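Local coordinates for protein putative glucoamylase (Bacteroides uniformis, PDB 4GL3) that probably hydrolyses glucan chains to release glucose, as a putative glucoamylase of the six-hairpin glycosidase class, at residues S14-M19 with N390-L395; A52-S57 with A128-G133; S57-M62 with S255-D260; G67-F72 with H138-K143; G133-H138 with M401-V406. All blocks are in the same frame, centred on the assembly; numbering follows the deposited sequence. Where two conformers were deposited one is given.

Contact 1: residues S14-M19 with N390-L395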
# COMPACT_ATOMS: atom_id res chain seq x y z
N SER A 14 13.53 2.82 -23.75
CA SER A 14 14.38 2.07 -22.82
C SER A 14 13.63 1.76 -21.54
O SER A 14 12.55 2.34 -21.24
CB SER A 14 15.64 2.86 -22.48
OG SER A 14 15.31 3.94 -21.63
N ASP A 15 14.16 0.84 -20.75
CA ASP A 15 13.47 0.51 -19.51
C ASP A 15 13.39 1.75 -18.62
O ASP A 15 12.37 1.99 -17.98
CB ASP A 15 14.14 -0.65 -18.78
CG ASP A 15 13.83 -2.01 -19.42
OD1 ASP A 15 12.84 -2.16 -20.17
OD2 ASP A 15 14.57 -2.95 -19.15
N ASP A 16 14.46 2.55 -18.56
CA ASP A 16 14.43 3.76 -17.72
C ASP A 16 13.36 4.76 -18.21
O ASP A 16 12.65 5.34 -17.39
CB ASP A 16 15.82 4.42 -17.68
CG ASP A 16 16.76 3.73 -16.70
OD1 ASP A 16 16.43 3.61 -15.51
OD2 ASP A 16 17.85 3.31 -17.13
N GLU A 17 13.26 4.94 -19.53
CA GLU A 17 12.22 5.81 -20.11
C GLU A 17 10.78 5.35 -19.83
O GLU A 17 9.89 6.16 -19.51
CB GLU A 17 12.43 5.94 -21.62
CG GLU A 17 13.64 6.76 -21.96
CD GLU A 17 14.01 6.70 -23.44
OE1 GLU A 17 13.61 5.76 -24.17
OE2 GLU A 17 14.75 7.61 -23.86
N LEU A 18 10.57 4.05 -19.97
CA LEU A 18 9.30 3.42 -19.71
C LEU A 18 8.92 3.60 -18.25
O LEU A 18 7.79 4.00 -17.96
CB LEU A 18 9.33 1.93 -20.08
CG LEU A 18 8.00 1.17 -19.96
CD1 LEU A 18 6.93 1.86 -20.81
CD2 LEU A 18 8.22 -0.30 -20.34
N MSE A 19 9.86 3.32 -17.33
CA MSE A 19 9.58 3.46 -15.91
C MSE A 19 9.21 4.88 -15.56
O MSE A 19 8.26 5.09 -14.84
CB MSE A 19 10.75 2.99 -15.05
CG MSE A 19 10.90 1.48 -15.03
SE MSE A 19 12.20 0.81 -13.75
CE MSE A 19 13.81 1.25 -14.74
N ASN A 390 11.29 2.54 -5.30
CA ASN A 390 12.08 1.69 -4.43
C ASN A 390 13.04 0.78 -5.20
O ASN A 390 14.20 0.65 -4.82
CB ASN A 390 11.19 0.86 -3.50
CG ASN A 390 10.70 1.66 -2.31
OD1 ASN A 390 11.38 2.61 -1.89
ND2 ASN A 390 9.51 1.28 -1.75
N TYR A 391 12.56 0.17 -6.28
CA TYR A 391 13.46 -0.59 -7.18
C TYR A 391 14.57 0.28 -7.73
O TYR A 391 15.71 -0.14 -7.77
CB TYR A 391 12.68 -1.20 -8.34
CG TYR A 391 13.54 -1.72 -9.47
CD1 TYR A 391 14.41 -2.78 -9.26
CD2 TYR A 391 13.51 -1.13 -10.73
CE1 TYR A 391 15.20 -3.28 -10.28
CE2 TYR A 391 14.30 -1.63 -11.77
CZ TYR A 391 15.14 -2.70 -11.50
OH TYR A 391 15.93 -3.20 -12.47
N ARG A 392 14.27 1.49 -8.20
CA ARG A 392 15.32 2.28 -8.86
C ARG A 392 16.34 2.94 -7.89
O ARG A 392 17.46 3.06 -8.23
CB ARG A 392 14.70 3.37 -9.75
CG ARG A 392 13.71 2.87 -10.81
CD ARG A 392 13.03 4.03 -11.53
NE ARG A 392 13.88 4.55 -12.59
CZ ARG A 392 13.52 5.50 -13.46
NH1 ARG A 392 12.32 6.13 -13.36
NH2 ARG A 392 14.36 5.83 -14.41
N THR A 393 15.91 3.42 -6.72
CA THR A 393 16.79 4.15 -5.80
C THR A 393 16.60 3.80 -4.30
O THR A 393 17.32 4.29 -3.46
CB THR A 393 16.54 5.68 -5.91
OG1 THR A 393 15.18 5.96 -5.53
CG2 THR A 393 16.86 6.24 -7.34
N GLY A 394 15.61 2.97 -3.96
CA GLY A 394 15.30 2.69 -2.56
C GLY A 394 14.82 3.91 -1.76
O GLY A 394 14.84 3.87 -0.54
N LEU A 395 14.37 4.96 -2.46
CA LEU A 395 14.01 6.25 -1.87
C LEU A 395 13.10 6.15 -0.66
O LEU A 395 13.45 6.68 0.41
CB LEU A 395 13.32 7.16 -2.91
CG LEU A 395 12.91 8.55 -2.39
CD1 LEU A 395 14.17 9.40 -2.04
CD2 LEU A 395 12.07 9.29 -3.43
O HOH W 1 16.41 3.41 -12.80

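Contact 2: residues A52-S57 with A128-G133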
# COMPACT_ATOMS: atom_id res chain seq x y z
N ALA A 52 -12.64 10.74 -0.33
CA ALA A 52 -11.18 10.63 -0.19
C ALA A 52 -10.91 9.34 0.56
O ALA A 52 -11.67 8.95 1.47
CB ALA A 52 -10.62 11.80 0.57
N THR A 53 -9.86 8.64 0.19
CA THR A 53 -9.49 7.42 0.90
C THR A 53 -8.20 7.61 1.68
O THR A 53 -7.21 8.13 1.17
CB THR A 53 -9.48 6.23 -0.05
OG1 THR A 53 -9.31 5.03 0.71
CG2 THR A 53 -8.41 6.39 -1.18
N ILE A 54 -8.22 7.21 2.95
CA ILE A 54 -7.06 7.50 3.82
C ILE A 54 -5.82 6.69 3.52
O ILE A 54 -4.72 7.28 3.53
CB ILE A 54 -7.46 7.45 5.33
CG1 ILE A 54 -8.29 8.72 5.68
CG2 ILE A 54 -6.26 7.27 6.27
CD1 ILE A 54 -7.55 10.07 5.81
N GLY A 55 -5.94 5.38 3.34
CA GLY A 55 -4.80 4.52 3.00
C GLY A 55 -4.17 4.90 1.66
O GLY A 55 -2.94 5.07 1.53
N GLY A 56 -5.03 5.07 0.67
CA GLY A 56 -4.62 5.56 -0.66
C GLY A 56 -3.99 6.94 -0.60
O GLY A 56 -3.07 7.22 -1.35
N SER A 57 -4.49 7.82 0.27
CA SER A 57 -3.86 9.15 0.41
C SER A 57 -2.47 9.02 1.02
O SER A 57 -1.55 9.78 0.68
CB SER A 57 -4.73 10.12 1.20
OG SER A 57 -5.95 10.38 0.49
N ALA A 128 -2.78 3.23 9.38
CA ALA A 128 -1.39 2.75 9.41
C ALA A 128 -0.70 3.04 8.05
O ALA A 128 0.45 3.42 8.03
CB ALA A 128 -1.32 1.25 9.75
N PHE A 129 -1.42 2.86 6.94
CA PHE A 129 -0.86 3.16 5.64
C PHE A 129 -0.63 4.67 5.49
O PHE A 129 0.41 5.12 4.92
CB PHE A 129 -1.74 2.62 4.53
CG PHE A 129 -1.90 1.12 4.54
CD1 PHE A 129 -0.86 0.27 4.95
CD2 PHE A 129 -3.08 0.56 4.08
CE1 PHE A 129 -1.02 -1.14 4.91
CE2 PHE A 129 -3.26 -0.82 4.07
CZ PHE A 129 -2.24 -1.66 4.51
N MSE A 130 -1.52 5.47 6.08
CA MSE A 130 -1.28 6.93 6.12
C MSE A 130 -0.00 7.23 6.94
O MSE A 130 0.83 8.02 6.49
CB MSE A 130 -2.50 7.73 6.63
CG MSE A 130 -2.17 9.20 6.88
SE MSE A 130 -1.73 10.14 5.25
CE MSE A 130 -3.47 10.16 4.49
N PHE A 131 0.16 6.62 8.12
CA PHE A 131 1.35 6.87 8.95
C PHE A 131 2.62 6.35 8.28
O PHE A 131 3.68 6.90 8.44
CB PHE A 131 1.17 6.33 10.38
CG PHE A 131 0.37 7.26 11.27
CD1 PHE A 131 0.84 8.49 11.58
CD2 PHE A 131 -0.91 6.92 11.68
CE1 PHE A 131 0.10 9.41 12.32
CE2 PHE A 131 -1.65 7.80 12.46
CZ PHE A 131 -1.14 9.05 12.76
N GLU A 132 2.51 5.26 7.53
CA GLU A 132 3.66 4.77 6.74
C GLU A 132 4.20 5.89 5.83
O GLU A 132 5.37 6.28 5.88
CB GLU A 132 3.25 3.49 5.97
CG GLU A 132 4.38 2.81 5.19
CD GLU A 132 3.89 1.58 4.43
OE1 GLU A 132 2.66 1.28 4.40
OE2 GLU A 132 4.73 0.89 3.85
N GLY A 133 3.31 6.51 5.09
CA GLY A 133 3.67 7.69 4.34
C GLY A 133 4.10 8.92 5.14
O GLY A 133 5.08 9.56 4.80

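Contact 3: residues S57-M62 with S255-D260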
# COMPACT_ATOMS: atom_id res chain seq x y z
N SER A 57 -4.49 7.82 0.27
CA SER A 57 -3.86 9.15 0.41
C SER A 57 -2.47 9.02 1.02
O SER A 57 -1.55 9.78 0.68
CB SER A 57 -4.73 10.12 1.20
OG SER A 57 -5.95 10.38 0.49
N GLY A 58 -2.30 8.04 1.91
CA GLY A 58 -0.99 7.75 2.45
C GLY A 58 -0.04 7.34 1.31
O GLY A 58 1.12 7.73 1.29
N PHE A 59 -0.52 6.55 0.35
CA PHE A 59 0.33 6.21 -0.82
C PHE A 59 0.65 7.49 -1.61
O PHE A 59 1.77 7.65 -2.12
CB PHE A 59 -0.34 5.19 -1.72
CG PHE A 59 -0.68 3.88 -1.05
CD1 PHE A 59 -0.07 3.48 0.15
CD2 PHE A 59 -1.60 3.01 -1.64
CE1 PHE A 59 -0.40 2.27 0.73
CE2 PHE A 59 -1.91 1.80 -1.07
CZ PHE A 59 -1.31 1.43 0.12
N GLY A 60 -0.33 8.36 -1.70
CA GLY A 60 -0.21 9.65 -2.37
C GLY A 60 0.89 10.51 -1.75
O GLY A 60 1.66 11.13 -2.47
N VAL A 61 0.95 10.54 -0.43
CA VAL A 61 2.02 11.22 0.30
C VAL A 61 3.40 10.71 -0.16
O VAL A 61 4.30 11.48 -0.45
CB VAL A 61 1.81 11.07 1.81
CG1 VAL A 61 3.09 11.37 2.62
CG2 VAL A 61 0.64 11.98 2.24
N MSE A 62 3.55 9.41 -0.26
CA MSE A 62 4.79 8.83 -0.76
C MSE A 62 5.02 9.18 -2.24
O MSE A 62 6.16 9.45 -2.63
CB MSE A 62 4.83 7.33 -0.52
CG MSE A 62 4.87 7.00 0.97
SE MSE A 62 4.90 5.13 1.50
CE MSE A 62 3.00 4.74 1.79
N SER A 255 2.33 -2.76 3.08
CA SER A 255 3.18 -2.59 4.26
C SER A 255 4.66 -2.41 3.91
O SER A 255 5.42 -1.99 4.78
CB SER A 255 3.03 -3.82 5.24
OG SER A 255 1.73 -3.91 5.82
N TYR A 256 5.05 -2.67 2.65
CA TYR A 256 6.46 -2.74 2.21
C TYR A 256 6.83 -1.62 1.25
O TYR A 256 7.77 -1.67 0.44
CB TYR A 256 6.76 -4.13 1.64
CG TYR A 256 6.30 -5.17 2.62
CD1 TYR A 256 6.98 -5.36 3.83
CD2 TYR A 256 5.13 -5.89 2.41
CE1 TYR A 256 6.55 -6.29 4.77
CE2 TYR A 256 4.67 -6.81 3.34
CZ TYR A 256 5.37 -6.99 4.53
OH TYR A 256 4.91 -7.89 5.46
N MSE A 257 6.06 -0.57 1.37
CA MSE A 257 6.30 0.68 0.67
C MSE A 257 7.38 1.47 1.43
O MSE A 257 8.34 1.98 0.85
CB MSE A 257 4.98 1.46 0.64
CG MSE A 257 4.74 2.05 -0.65
SE MSE A 257 3.52 1.09 -1.80
CE MSE A 257 2.64 2.81 -2.22
N GLY A 258 7.23 1.53 2.76
CA GLY A 258 8.27 2.12 3.63
C GLY A 258 9.16 1.08 4.33
O GLY A 258 10.38 1.24 4.44
N LEU A 259 8.54 0.02 4.81
CA LEU A 259 9.24 -1.09 5.42
C LEU A 259 9.98 -1.88 4.31
O LEU A 259 9.36 -2.49 3.43
CB LEU A 259 8.23 -1.96 6.17
CG LEU A 259 8.66 -3.10 7.04
CD1 LEU A 259 9.49 -2.57 8.20
CD2 LEU A 259 7.42 -3.82 7.59
N ASP A 260 11.31 -1.80 4.33
CA ASP A 260 12.15 -2.48 3.37
C ASP A 260 12.29 -3.96 3.78
O ASP A 260 12.94 -4.27 4.78
CB ASP A 260 13.53 -1.79 3.34
CG ASP A 260 14.43 -2.25 2.19
OD1 ASP A 260 14.16 -3.28 1.53
OD2 ASP A 260 15.45 -1.56 1.96

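Contact 4: residues G67-F72 with H138-K143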
# COMPACT_ATOMS: atom_id res chain seq x y z
N GLY A 67 7.73 12.19 -6.69
CA GLY A 67 7.57 13.26 -7.70
C GLY A 67 8.53 14.43 -7.56
O GLY A 67 9.00 14.97 -8.57
N ILE A 68 8.84 14.82 -6.32
CA ILE A 68 9.84 15.85 -6.10
C ILE A 68 11.21 15.37 -6.59
O ILE A 68 11.89 16.07 -7.33
CB ILE A 68 10.00 16.26 -4.61
CG1 ILE A 68 8.72 16.93 -4.09
CG2 ILE A 68 11.18 17.21 -4.47
CD1 ILE A 68 8.64 17.02 -2.56
N GLU A 69 11.60 14.17 -6.16
CA GLU A 69 12.89 13.59 -6.51
C GLU A 69 13.02 13.31 -8.01
O GLU A 69 14.11 13.39 -8.52
CB GLU A 69 13.14 12.31 -5.69
CG GLU A 69 13.41 12.63 -4.23
CD GLU A 69 14.69 13.44 -4.05
OE1 GLU A 69 15.74 13.04 -4.60
OE2 GLU A 69 14.65 14.48 -3.36
N ARG A 70 11.91 12.98 -8.68
CA ARG A 70 11.92 12.77 -10.13
C ARG A 70 11.75 14.06 -10.93
O ARG A 70 11.83 14.03 -12.16
CB ARG A 70 10.85 11.76 -10.56
CG ARG A 70 11.21 10.31 -10.22
CD ARG A 70 12.25 9.75 -11.17
NE ARG A 70 12.97 8.66 -10.49
CZ ARG A 70 14.08 8.08 -10.94
NH1 ARG A 70 14.59 8.45 -12.11
NH2 ARG A 70 14.67 7.14 -10.22
N GLY A 71 11.56 15.18 -10.25
CA GLY A 71 11.41 16.45 -10.93
C GLY A 71 10.04 16.65 -11.58
O GLY A 71 9.88 17.54 -12.40
N PHE A 72 9.05 15.86 -11.20
CA PHE A 72 7.68 16.08 -11.69
C PHE A 72 7.08 17.36 -11.10
O PHE A 72 6.27 17.99 -11.76
CB PHE A 72 6.73 14.91 -11.37
CG PHE A 72 7.19 13.55 -11.86
CD1 PHE A 72 8.01 13.43 -12.97
CD2 PHE A 72 6.79 12.41 -11.20
CE1 PHE A 72 8.42 12.18 -13.40
CE2 PHE A 72 7.19 11.18 -11.62
CZ PHE A 72 8.01 11.05 -12.73
N HIS A 138 8.08 12.88 7.21
CA HIS A 138 8.81 13.46 8.35
C HIS A 138 10.34 13.38 8.17
O HIS A 138 11.06 14.29 8.51
CB HIS A 138 8.41 12.76 9.69
CG HIS A 138 9.00 13.39 10.90
ND1 HIS A 138 10.25 13.06 11.37
CD2 HIS A 138 8.51 14.33 11.76
CE1 HIS A 138 10.53 13.80 12.44
NE2 HIS A 138 9.49 14.58 12.70
N GLN A 139 10.82 12.28 7.63
CA GLN A 139 12.24 12.06 7.42
C GLN A 139 12.76 12.70 6.15
O GLN A 139 13.98 12.81 5.99
CB GLN A 139 12.55 10.55 7.42
CG GLN A 139 12.18 9.89 8.74
CD GLN A 139 12.94 10.45 9.93
OE1 GLN A 139 12.41 11.26 10.71
NE2 GLN A 139 14.22 10.08 10.04
N TYR A 140 11.87 13.13 5.26
CA TYR A 140 12.31 13.77 3.98
C TYR A 140 12.34 15.29 4.06
O TYR A 140 13.29 15.92 3.59
CB TYR A 140 11.34 13.39 2.86
CG TYR A 140 11.71 13.99 1.51
CD1 TYR A 140 12.78 13.48 0.76
CD2 TYR A 140 10.99 15.05 0.97
CE1 TYR A 140 13.11 14.00 -0.48
CE2 TYR A 140 11.33 15.59 -0.26
CZ TYR A 140 12.38 15.05 -0.98
OH TYR A 140 12.70 15.60 -2.15
N PHE A 141 11.28 15.90 4.61
CA PHE A 141 11.16 17.38 4.70
C PHE A 141 11.92 17.98 5.88
O PHE A 141 11.30 18.48 6.83
CB PHE A 141 9.69 17.80 4.74
CG PHE A 141 8.96 17.49 3.47
CD1 PHE A 141 9.13 18.28 2.36
CD2 PHE A 141 8.17 16.39 3.37
CE1 PHE A 141 8.51 17.98 1.17
CE2 PHE A 141 7.51 16.09 2.20
CZ PHE A 141 7.67 16.91 1.10
N THR A 142 13.25 17.95 5.78
CA THR A 142 14.16 18.25 6.88
C THR A 142 14.74 19.66 6.84
O THR A 142 15.56 19.99 7.67
CB THR A 142 15.35 17.25 6.87
OG1 THR A 142 16.00 17.35 5.61
CG2 THR A 142 14.89 15.83 7.00
N LYS A 143 14.32 20.50 5.90
CA LYS A 143 14.86 21.87 5.80
C LYS A 143 14.40 22.72 6.98
O LYS A 143 13.29 22.56 7.47
CB LYS A 143 14.39 22.55 4.52
CG LYS A 143 14.80 21.84 3.25
CD LYS A 143 14.69 22.79 2.08
CE LYS A 143 15.57 22.33 0.93
NZ LYS A 143 15.65 23.46 -0.03

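Contact 5: residues G133-H138 with M401-V406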
# COMPACT_ATOMS: atom_id res chain seq x y z
N GLY A 133 3.31 6.51 5.09
CA GLY A 133 3.67 7.69 4.34
C GLY A 133 4.10 8.92 5.14
O GLY A 133 5.08 9.56 4.80
N LEU A 134 3.38 9.26 6.21
CA LEU A 134 3.71 10.47 6.98
C LEU A 134 5.06 10.31 7.66
O LEU A 134 5.81 11.29 7.76
CB LEU A 134 2.61 10.87 7.97
CG LEU A 134 1.22 11.31 7.43
CD1 LEU A 134 0.28 11.62 8.62
CD2 LEU A 134 1.32 12.50 6.47
N LEU A 135 5.42 9.10 8.09
CA LEU A 135 6.73 8.99 8.77
C LEU A 135 7.90 9.13 7.76
O LEU A 135 8.92 9.74 8.09
CB LEU A 135 6.83 7.74 9.64
CG LEU A 135 5.93 7.68 10.88
CD1 LEU A 135 6.29 6.43 11.67
CD2 LEU A 135 6.06 8.90 11.77
N ALA A 136 7.72 8.61 6.54
CA ALA A 136 8.63 8.86 5.42
C ALA A 136 8.72 10.36 5.16
O ALA A 136 9.81 10.92 5.07
CB ALA A 136 8.20 8.11 4.15
N ALA A 137 7.58 11.04 5.09
CA ALA A 137 7.59 12.51 4.84
C ALA A 137 8.31 13.27 5.95
O ALA A 137 9.08 14.19 5.68
CB ALA A 137 6.17 13.04 4.62
N HIS A 138 8.08 12.88 7.21
CA HIS A 138 8.81 13.46 8.35
C HIS A 138 10.34 13.38 8.17
O HIS A 138 11.06 14.29 8.51
CB HIS A 138 8.41 12.76 9.69
CG HIS A 138 9.00 13.39 10.90
ND1 HIS A 138 10.25 13.06 11.37
CD2 HIS A 138 8.51 14.33 11.76
CE1 HIS A 138 10.53 13.80 12.44
NE2 HIS A 138 9.49 14.58 12.70
N MSE A 401 12.75 3.67 6.99
CA MSE A 401 13.58 2.84 7.85
C MSE A 401 14.54 3.71 8.69
O MSE A 401 15.08 3.23 9.70
CB MSE A 401 14.38 1.84 7.03
CG MSE A 401 13.55 0.82 6.29
SE MSE A 401 12.51 -0.33 7.47
CE MSE A 401 13.83 -1.65 7.91
N SER A 402 14.74 4.98 8.30
CA SER A 402 15.54 5.90 9.08
C SER A 402 14.82 6.44 10.31
O SER A 402 15.45 7.08 11.13
CB SER A 402 16.05 7.11 8.25
OG SER A 402 14.99 8.07 8.10
N HIS A 403 13.51 6.28 10.43
CA HIS A 403 12.80 6.88 11.55
C HIS A 403 13.15 6.17 12.88
O HIS A 403 12.99 4.97 12.99
CB HIS A 403 11.30 6.84 11.32
CG HIS A 403 10.53 7.75 12.23
ND1 HIS A 403 10.33 7.48 13.57
CD2 HIS A 403 9.93 8.94 11.99
CE1 HIS A 403 9.63 8.47 14.11
NE2 HIS A 403 9.38 9.37 13.18
N PRO A 404 13.62 6.91 13.88
CA PRO A 404 14.08 6.25 15.09
C PRO A 404 13.01 5.46 15.87
O PRO A 404 13.37 4.53 16.59
CB PRO A 404 14.61 7.40 15.95
CG PRO A 404 13.88 8.60 15.47
CD PRO A 404 13.80 8.37 13.97
N ASP A 405 11.75 5.83 15.78
CA ASP A 405 10.71 5.04 16.44
C ASP A 405 10.48 3.70 15.68
O ASP A 405 10.27 2.65 16.31
CB ASP A 405 9.40 5.82 16.58
CG ASP A 405 9.45 6.94 17.60
OD1 ASP A 405 10.22 6.87 18.57
OD2 ASP A 405 8.69 7.90 17.43
N VAL A 406 10.56 3.73 14.34
CA VAL A 406 10.41 2.52 13.50
C VAL A 406 11.55 1.56 13.88
O VAL A 406 11.32 0.37 14.16
CB VAL A 406 10.39 2.84 12.00
CG1 VAL A 406 10.49 1.56 11.16
CG2 VAL A 406 9.14 3.63 11.60

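Contact 1: residues S14-M19 with N390-L395
Arg392 reaches across to Asp16, its NH2 giving a salt-bridged hydrogen bond to Asp16 OD1 at 3.2 Å. The bond is bent, 144° at the hydrogen. It meets the carboxylate oxygen on its anti side, out of the carboxylate plane, and the oxygen in turn lies tilted from the guanidinium plane, although the two flat groups are only 25° apart. A water closes a second bridge: it accepts from Arg392 NE at 2.8 Å, at the guanidinium edge, and donates to the same Asp16 OD1, which therefore takes two bonds.

Selenomethionine Met19 packs against the guanidinium and the Tyr391 ring. Its CB lies over one guanidinium face near the rim, and its SE touches Arg392 CG at 3.9 Å as the two chains slide past each other in opposite directions. The bend at chi3 (-77°) carries CE back toward Arg392 NE, while SE comes in near the plane of the Tyr391 ring, 3.8 Å from Tyr391 CE2: a Met-aromatic contact made at the ring edge.

The second shell fixes the arginine further. Arg392 NH1 is held by Gln23 and Thr20, farther along the helix that carries Asp16, and helix 15-27 thus holds the guanidinium at NH1 as well as NH2. Asp15 is tied separately by a salt bridge to Arg345.

At the start of helix 15-27, Ser14 OG accepts from Glu17 N at 3.1 Å and Ser14 N donates to Glu17 OE1. This reciprocal pair is a capping box, the classic N-terminal helix start, here joined to the last turn of helix 378-393.

Contact 2: residues A52-S57 with A128-G133
This is a helix-helix contact in the buried helical core, consistent with the alpha/alpha fold of six-hairpin glycosidases: the first turn of helix 54-69, just as it leaves strand 51-53, meets the middle of helix 124-140. A glycine at the closest point suits the approach. Gly55 and Phe129 have their CA atoms 4.9 Å apart, and Gly55 CA sits against Phe129 CB at 3.9 Å, near the plane of the Phe129 ring and at its edge. A CB on Gly55 would probably crowd Phe129 CD2. The ring itself leads away from helix 54-69 and meets Tyr254 edge-to-face.

Selenomethionine Met130 has the most surface buried here. Its CB packs on Ile54 CG2 at 3.8 Å, the two side chains crossing at about a right angle. Bends at chi2 (66°) and chi3 (71°) fold the rest of the chain back over helix 54-69, where the CE methyl rests 3.3 Å from Ile54 O and 3.5 Å from Ser57 CB. Leu89 of helix 75-90 touches both Ile54 and Met130.

Glu126, one turn before Phe129, accepts from Gly55 N and adds a polar tie between the helices. The start of helix 54-69 is also secured from within, at a carbonyl gripped twice: Thr53 O receives Ser57 N and, from the opposite face of its plane, Ser57 OG at 2.7 Å, tilted 32° from that plane.

Contact 3: residues S57-M62 with S255-D260
This is a fully buried contact of two selenomethionines and a phenylalanine near the centre of the chain, where Phe59 and Met62, one turn apart on helix 54-69, receive Met257 from a loop that has no regular secondary structure. The contact is apolar throughout.

Met257 does most of the touching, in the conformer described here, one of two in the crystal. Its CE methyl lies over one face of the Phe59 ring, 4.0 Å from the ring centroid and 29° off the normal, which makes a CH-pi contact; the nearest carbons, Phe59 CD1 and CG, are both 3.7 Å from Met257 CE. The SE atom stands farther off, 5.0 Å from that centroid, and completes a Met-aromatic contact. The Met257 chain crosses Phe59 at about a right angle, and its bends at chi2 (100°) and chi3 (135°) bring the methyl over the ring. With a second conformer modelled, the details of the Met257 contact are less certain.

Nearer the loop backbone, Met62 SE touches both Met257 CG and CB, the first at 3.8 Å. Met62 CE lies 4.0 Å from Met257 CB, so selenium and methyl both lie against the root of the Met257 side chain.

Two polar backbone atoms of the loop have partners nearby: Asn390 ND2 donates to Met257 O, and Glu132 OE2 accepts from Gly258 N. Pro383 and Val386 of helix 378-393 pack against the Met257 side chain, Ile396 of helix 395-401 touches Met62, and helix 124-140 brings Glu132 alongside Met62, placing the loop amid three other helices.

Contact 4: residues G67-F72 with H138-K143
The polar part of this contact is one short hydrogen bond: Tyr140 OH donates to Glu69 OE2 at 2.6 Å. The carboxylate oxygen uses its anti lone pair, the one turned away from OE1, and lies near the plane of the tyrosine ring at its edge. Carboxylate and ring stand almost perpendicular, 81° apart, and the two side chains come from opposite directions. A bend at chi2 (-64°) in Glu69 turns its carboxylate to the hydroxyl. Tyr140 has CG opposite its own backbone N (chi1 180°), which sends the ring out from helix 124-140 toward helix 54-69.

The apolar part belongs to Ile68. Its CG2 methyl lies 3.2 Å from Tyr140 OH, beside the hydroxyl that makes the polar bond. The CD1 methyl, at the far end of the other branch, touches Tyr140 CE2 and Phe141 CZ, each at 3.8 Å, and so bridges the two rings. These rings also pack together, Tyr140 CD2 sitting 3.6 Å above the centre of the Phe141 face. Phe141 is buried against Ala79 and Met82 of helix 75-90.

Replacing Tyr140 with a phenylalanine would probably leave Glu69 OE2 without this donor.

Both segments are helix ends, and the first closes at Gly71 in a Schellman motif. Beside an exposed glutamate, the short bond implies a polar tie at the outer rim of an otherwise hydrophobic junction, and a charged carboxylate would probably strengthen the bond as its acceptor.

Contact 5: residues G133-H138 with M401-V406
Leu135 CD2 presses on the His403 imidazole, 3.6 Å from His403 NE2 and 3.9 Å from His403 CD2. The leucine lies over one face of that ring, with Leu135 CG 4.3 Å above the plane and displaced toward the rim. Its other methyl, CD1, turns to Val406 CG2 at 4.0 Å, so the branched end of Leu135 is shared between the histidine and the first turn of helix 404-412.

His403 has the most surface covered here, and it also occupies the N-cap position of that helix. With CG opposite the backbone N (chi1 -164°), the ring swings toward helix 124-140 yet keeps ND1 within reach of its own chain: Asp405 N donates to His403 ND1 at 3.1 Å, 17° out of the imidazole plane. This N-cap bond helps to set the rotation of the ring, and Trp159 of helix 146-161 meets it edge-to-face. Were this histidine an alanine, Asp405 N would probably lose its side-chain acceptor and a gap would open beside Leu135 and Trp159.

His138, one turn after Leu135 on helix 124-140, makes the lesser approach, its ND1 standing 4.2 Å from His403 CD2. The two imidazoles are inclined at 58° with centroids 5.6 Å apart, and His138 ND1 is itself bonded to Gln139 OE1. In the same first turn of helix 404-412, Val406 also touches Phe400 of helix 395-401, and Asp405 OD2 accepts from Trp159 NE1.

In the fold
From the N terminus, helix 15-27 is joined by contact 1 to helix 378-393, closing a loop that encloses contacts 2, 3 and 4. Helix 54-69 then serves three contacts: its start meets helix 124-140 in contact 2, its middle the 255-260 loop in contact 3, and its end the end of helix 124-140 in contact 4, which nests inside the loop of contact 3. Contact 2 crosses contacts 3 and 4, sharing Ser57 with contact 3. Contact 5 leaves helix 124-140 for the start of helix 404-412, crossing contacts 1, 3 and 4 and following contact 2 in series. Glu132 and Asn390 connect contacts 2 and 1 to the loop of contact 3.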